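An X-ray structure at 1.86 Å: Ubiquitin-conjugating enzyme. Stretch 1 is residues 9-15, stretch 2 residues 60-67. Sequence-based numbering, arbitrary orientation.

Stretch 1, residues 9-15: YRIQKEL
Stretch 2, residues 60-67: IFPDDYPL

The contact between residues 9-15 and 60-67 of this ubiquitin-conjugating enzyme is a small packing of one helical face against an irregular loop, made by apolar and CH-pi packing and other close contacts, with no hydrogen bond or salt bridge crossing between the two segments. It illustrates a general principle: a charged pair whose polar needs are met within its own helix and elsewhere can still pack against a tyrosine and a proline, through side-chain carbons and the guanidinium.

The first segment is helical from Arg 10 to Leu 15, with phi near -60° and psi between -34° and -51°, and the helix continues beyond it. Its backbone is pinned by i to i+4 bonds, among them Glu 14 N to Arg 10 O at 2.9 Å and Leu 15 N to Ile 11 O at 2.8 Å. The second segment leaves an extended Ile 60 (-115/123), passes through Phe 61 (-89/115), and folds into a type I turn from Pro 62 to Tyr 65, closed by Tyr 65 N to Pro 62 O at 3.0 Å. Asp 63 (-57/-31) and Asp 64 (-91/7) occupy the corners of the turn and stay clear of the helix. Tyr 65 then extends (-59/139), and a cis peptide bond leads into Pro 66 (-92/-3), whose ring is C-gamma endo. The register is set by two pairs: Arg 10 CA lies 7.3 Å from Pro 66 CA. Ile 11 CA lies 8.0 Å from Phe 61 CA. About 295 Å² is buried, both sides summed.

Ile 11, in the m,t rotamer, has a CA-to-CB bond that points sideways, yet the end of its side chain comes nearer the loop. Ile 11 CG1 lies over one face of the Phe 61 ring, 4.0 Å from the centroid and 19° off the normal, a CH-pi contact, while Ile 11 CD1 reaches Phe 61 CB at 3.6 Å. Phe 61 presents that face with chi1 at -60° and chi2 at -89°. The same Ile 11 CG1 stands 4.0 Å from Tyr 65 CD2, so one methylene touches both aromatic residues.

The CA-to-CB bond of Tyr 65 points toward the helix, with chi1 at -177° and chi2 at 76°, and its side chain touches Arg 10, Ile 11 and Glu 14, positions i, i+1 and i+4 on one side of the helix. Tyr 65 CE2 meets Arg 10 CG at 3.5 Å, obliquely to the ring, and Tyr 65 OH comes within 3.5 Å of Glu 14 CG.

Arg 10 adopts t,p,t with chi4 at -83°, and Glu 14 is m,m with chi3 at -28°. These conformations bring Arg 10 NE to 2.8 Å from Glu 14 OE2, an intrahelical salt bridge with an N-H...acceptor angle of 163°; Arg 10 NH2 donates to the same Glu 14 OE2 at 3.2 Å and 137°. With the guanidinium thus oriented, Tyr 65 OH lies over one of its faces, and Arg 10 NH1 approaches Pro 66 CB at 3.4 Å, obliquely.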

# COMPACT_ATOMS: atom_id res chain seq x y z
N TYR A 9 -12.88 13.37 -0.82
CA TYR A 9 -14.19 12.60 -0.85
C TYR A 9 -13.97 11.10 -1.14
O TYR A 9 -14.48 10.20 -0.44
CB TYR A 9 -15.15 13.21 -1.88
N ARG A 10 -13.22 10.83 -2.22
CA ARG A 10 -12.85 9.47 -2.53
C ARG A 10 -11.90 8.88 -1.43
O ARG A 10 -11.98 7.70 -1.11
CB ARG A 10 -12.22 9.40 -3.93
CG ARG A 10 -11.64 8.05 -4.28
CD ARG A 10 -12.69 6.95 -4.42
NE ARG A 10 -11.99 5.75 -4.85
CZ ARG A 10 -11.66 5.49 -6.11
NH1 ARG A 10 -12.06 6.29 -7.10
NH2 ARG A 10 -10.99 4.40 -6.39
N ILE A 11 -11.04 9.73 -0.85
CA ILE A 11 -10.13 9.30 0.23
C ILE A 11 -10.95 8.77 1.44
O ILE A 11 -10.65 7.69 1.98
CB ILE A 11 -9.07 10.42 0.63
CG1 ILE A 11 -8.06 10.65 -0.53
CG2 ILE A 11 -8.34 10.05 1.93
CD1 ILE A 11 -7.09 11.88 -0.30
N GLN A 12 -12.00 9.50 1.81
CA GLN A 12 -12.89 9.05 2.92
C GLN A 12 -13.56 7.69 2.62
O GLN A 12 -13.65 6.81 3.48
CB GLN A 12 -13.94 10.12 3.24
CG GLN A 12 -14.79 9.78 4.46
CD GLN A 12 -14.04 9.86 5.79
OE1 GLN A 12 -12.88 10.32 5.86
NE2 GLN A 12 -14.72 9.43 6.87
N LYS A 13 -14.01 7.52 1.37
CA LYS A 13 -14.61 6.25 0.92
C LYS A 13 -13.60 5.10 1.04
O LYS A 13 -13.89 4.02 1.55
CB LYS A 13 -15.08 6.40 -0.53
CG LYS A 13 -16.26 7.37 -0.68
CD LYS A 13 -16.62 7.62 -2.17
CE LYS A 13 -17.89 8.43 -2.29
NZ LYS A 13 -17.67 9.80 -1.75
N GLU A 14 -12.38 5.35 0.55
CA GLU A 14 -11.29 4.36 0.68
C GLU A 14 -10.95 4.04 2.16
O GLU A 14 -10.65 2.87 2.51
CB GLU A 14 -10.04 4.84 -0.08
CG GLU A 14 -10.23 4.92 -1.60
CD GLU A 14 -10.49 3.57 -2.25
OE1 GLU A 14 -10.04 2.54 -1.73
OE2 GLU A 14 -11.15 3.55 -3.31
N LEU A 15 -10.97 5.08 3.00
CA LEU A 15 -10.67 4.92 4.44
C LEU A 15 -11.69 3.97 5.09
O LEU A 15 -11.30 3.02 5.75
CB LEU A 15 -10.68 6.26 5.15
CG LEU A 15 -10.47 6.25 6.68
CD1 LEU A 15 -9.20 5.52 7.14
CD2 LEU A 15 -10.48 7.70 7.14
N ILE A 60 0.67 7.96 -0.57
CA ILE A 60 0.39 9.38 -0.75
C ILE A 60 -0.62 9.61 -1.84
O ILE A 60 -0.40 9.20 -3.01
CB ILE A 60 1.69 10.18 -1.09
CG1 ILE A 60 2.79 9.88 -0.08
CG2 ILE A 60 1.39 11.69 -1.19
CD1 ILE A 60 4.16 10.24 -0.53
N PHE A 61 -1.71 10.27 -1.50
CA PHE A 61 -2.74 10.62 -2.49
C PHE A 61 -2.43 11.98 -3.12
O PHE A 61 -2.45 13.01 -2.41
CB PHE A 61 -4.10 10.69 -1.85
CG PHE A 61 -4.53 9.41 -1.23
CD1 PHE A 61 -5.24 8.45 -1.97
CD2 PHE A 61 -4.23 9.14 0.12
CE1 PHE A 61 -5.65 7.24 -1.37
CE2 PHE A 61 -4.63 7.92 0.71
CZ PHE A 61 -5.33 6.99 -0.04
N PRO A 62 -2.13 12.00 -4.45
CA PRO A 62 -1.83 13.24 -5.14
C PRO A 62 -3.09 14.09 -5.33
O PRO A 62 -4.22 13.60 -5.17
CB PRO A 62 -1.26 12.77 -6.48
CG PRO A 62 -1.96 11.46 -6.74
CD PRO A 62 -2.04 10.83 -5.36
N ASP A 63 -2.89 15.36 -5.64
CA ASP A 63 -3.99 16.27 -5.84
C ASP A 63 -5.01 15.81 -6.91
O ASP A 63 -6.21 16.14 -6.81
CB ASP A 63 -3.46 17.66 -6.18
CG ASP A 63 -4.43 18.75 -5.83
OD1 ASP A 63 -4.82 18.83 -4.63
OD2 ASP A 63 -4.81 19.52 -6.73
N ASP A 64 -4.53 15.09 -7.92
CA ASP A 64 -5.39 14.58 -9.00
C ASP A 64 -5.97 13.18 -8.73
O ASP A 64 -6.60 12.57 -9.63
CB ASP A 64 -4.62 14.56 -10.33
CG ASP A 64 -4.48 15.93 -10.94
OD1 ASP A 64 -4.88 16.93 -10.31
OD2 ASP A 64 -3.97 16.02 -12.09
N TYR A 65 -5.75 12.66 -7.52
CA TYR A 65 -6.36 11.38 -7.13
C TYR A 65 -7.90 11.51 -7.24
O TYR A 65 -8.47 12.54 -6.81
CB TYR A 65 -5.93 10.98 -5.69
CG TYR A 65 -6.48 9.64 -5.27
CD1 TYR A 65 -5.92 8.47 -5.75
CD2 TYR A 65 -7.57 9.55 -4.37
CE1 TYR A 65 -6.45 7.22 -5.38
CE2 TYR A 65 -8.12 8.28 -4.00
CZ TYR A 65 -7.56 7.14 -4.52
OH TYR A 65 -8.04 5.90 -4.20
N PRO A 66 -8.59 10.47 -7.75
CA PRO A 66 -8.19 9.13 -8.14
C PRO A 66 -7.78 8.93 -9.62
O PRO A 66 -7.38 7.82 -9.98
CB PRO A 66 -9.45 8.31 -7.85
CG PRO A 66 -10.59 9.26 -8.11
CD PRO A 66 -10.05 10.66 -7.91
N LEU A 67 -7.87 9.95 -10.45
CA LEU A 67 -7.48 9.81 -11.87
C LEU A 67 -5.99 9.54 -11.96
O LEU A 67 -5.53 8.77 -12.78
CB LEU A 67 -7.90 11.05 -12.68
CG LEU A 67 -9.42 11.16 -12.91
CD1 LEU A 67 -9.68 12.27 -13.92
CD2 LEU A 67 -10.06 9.84 -13.40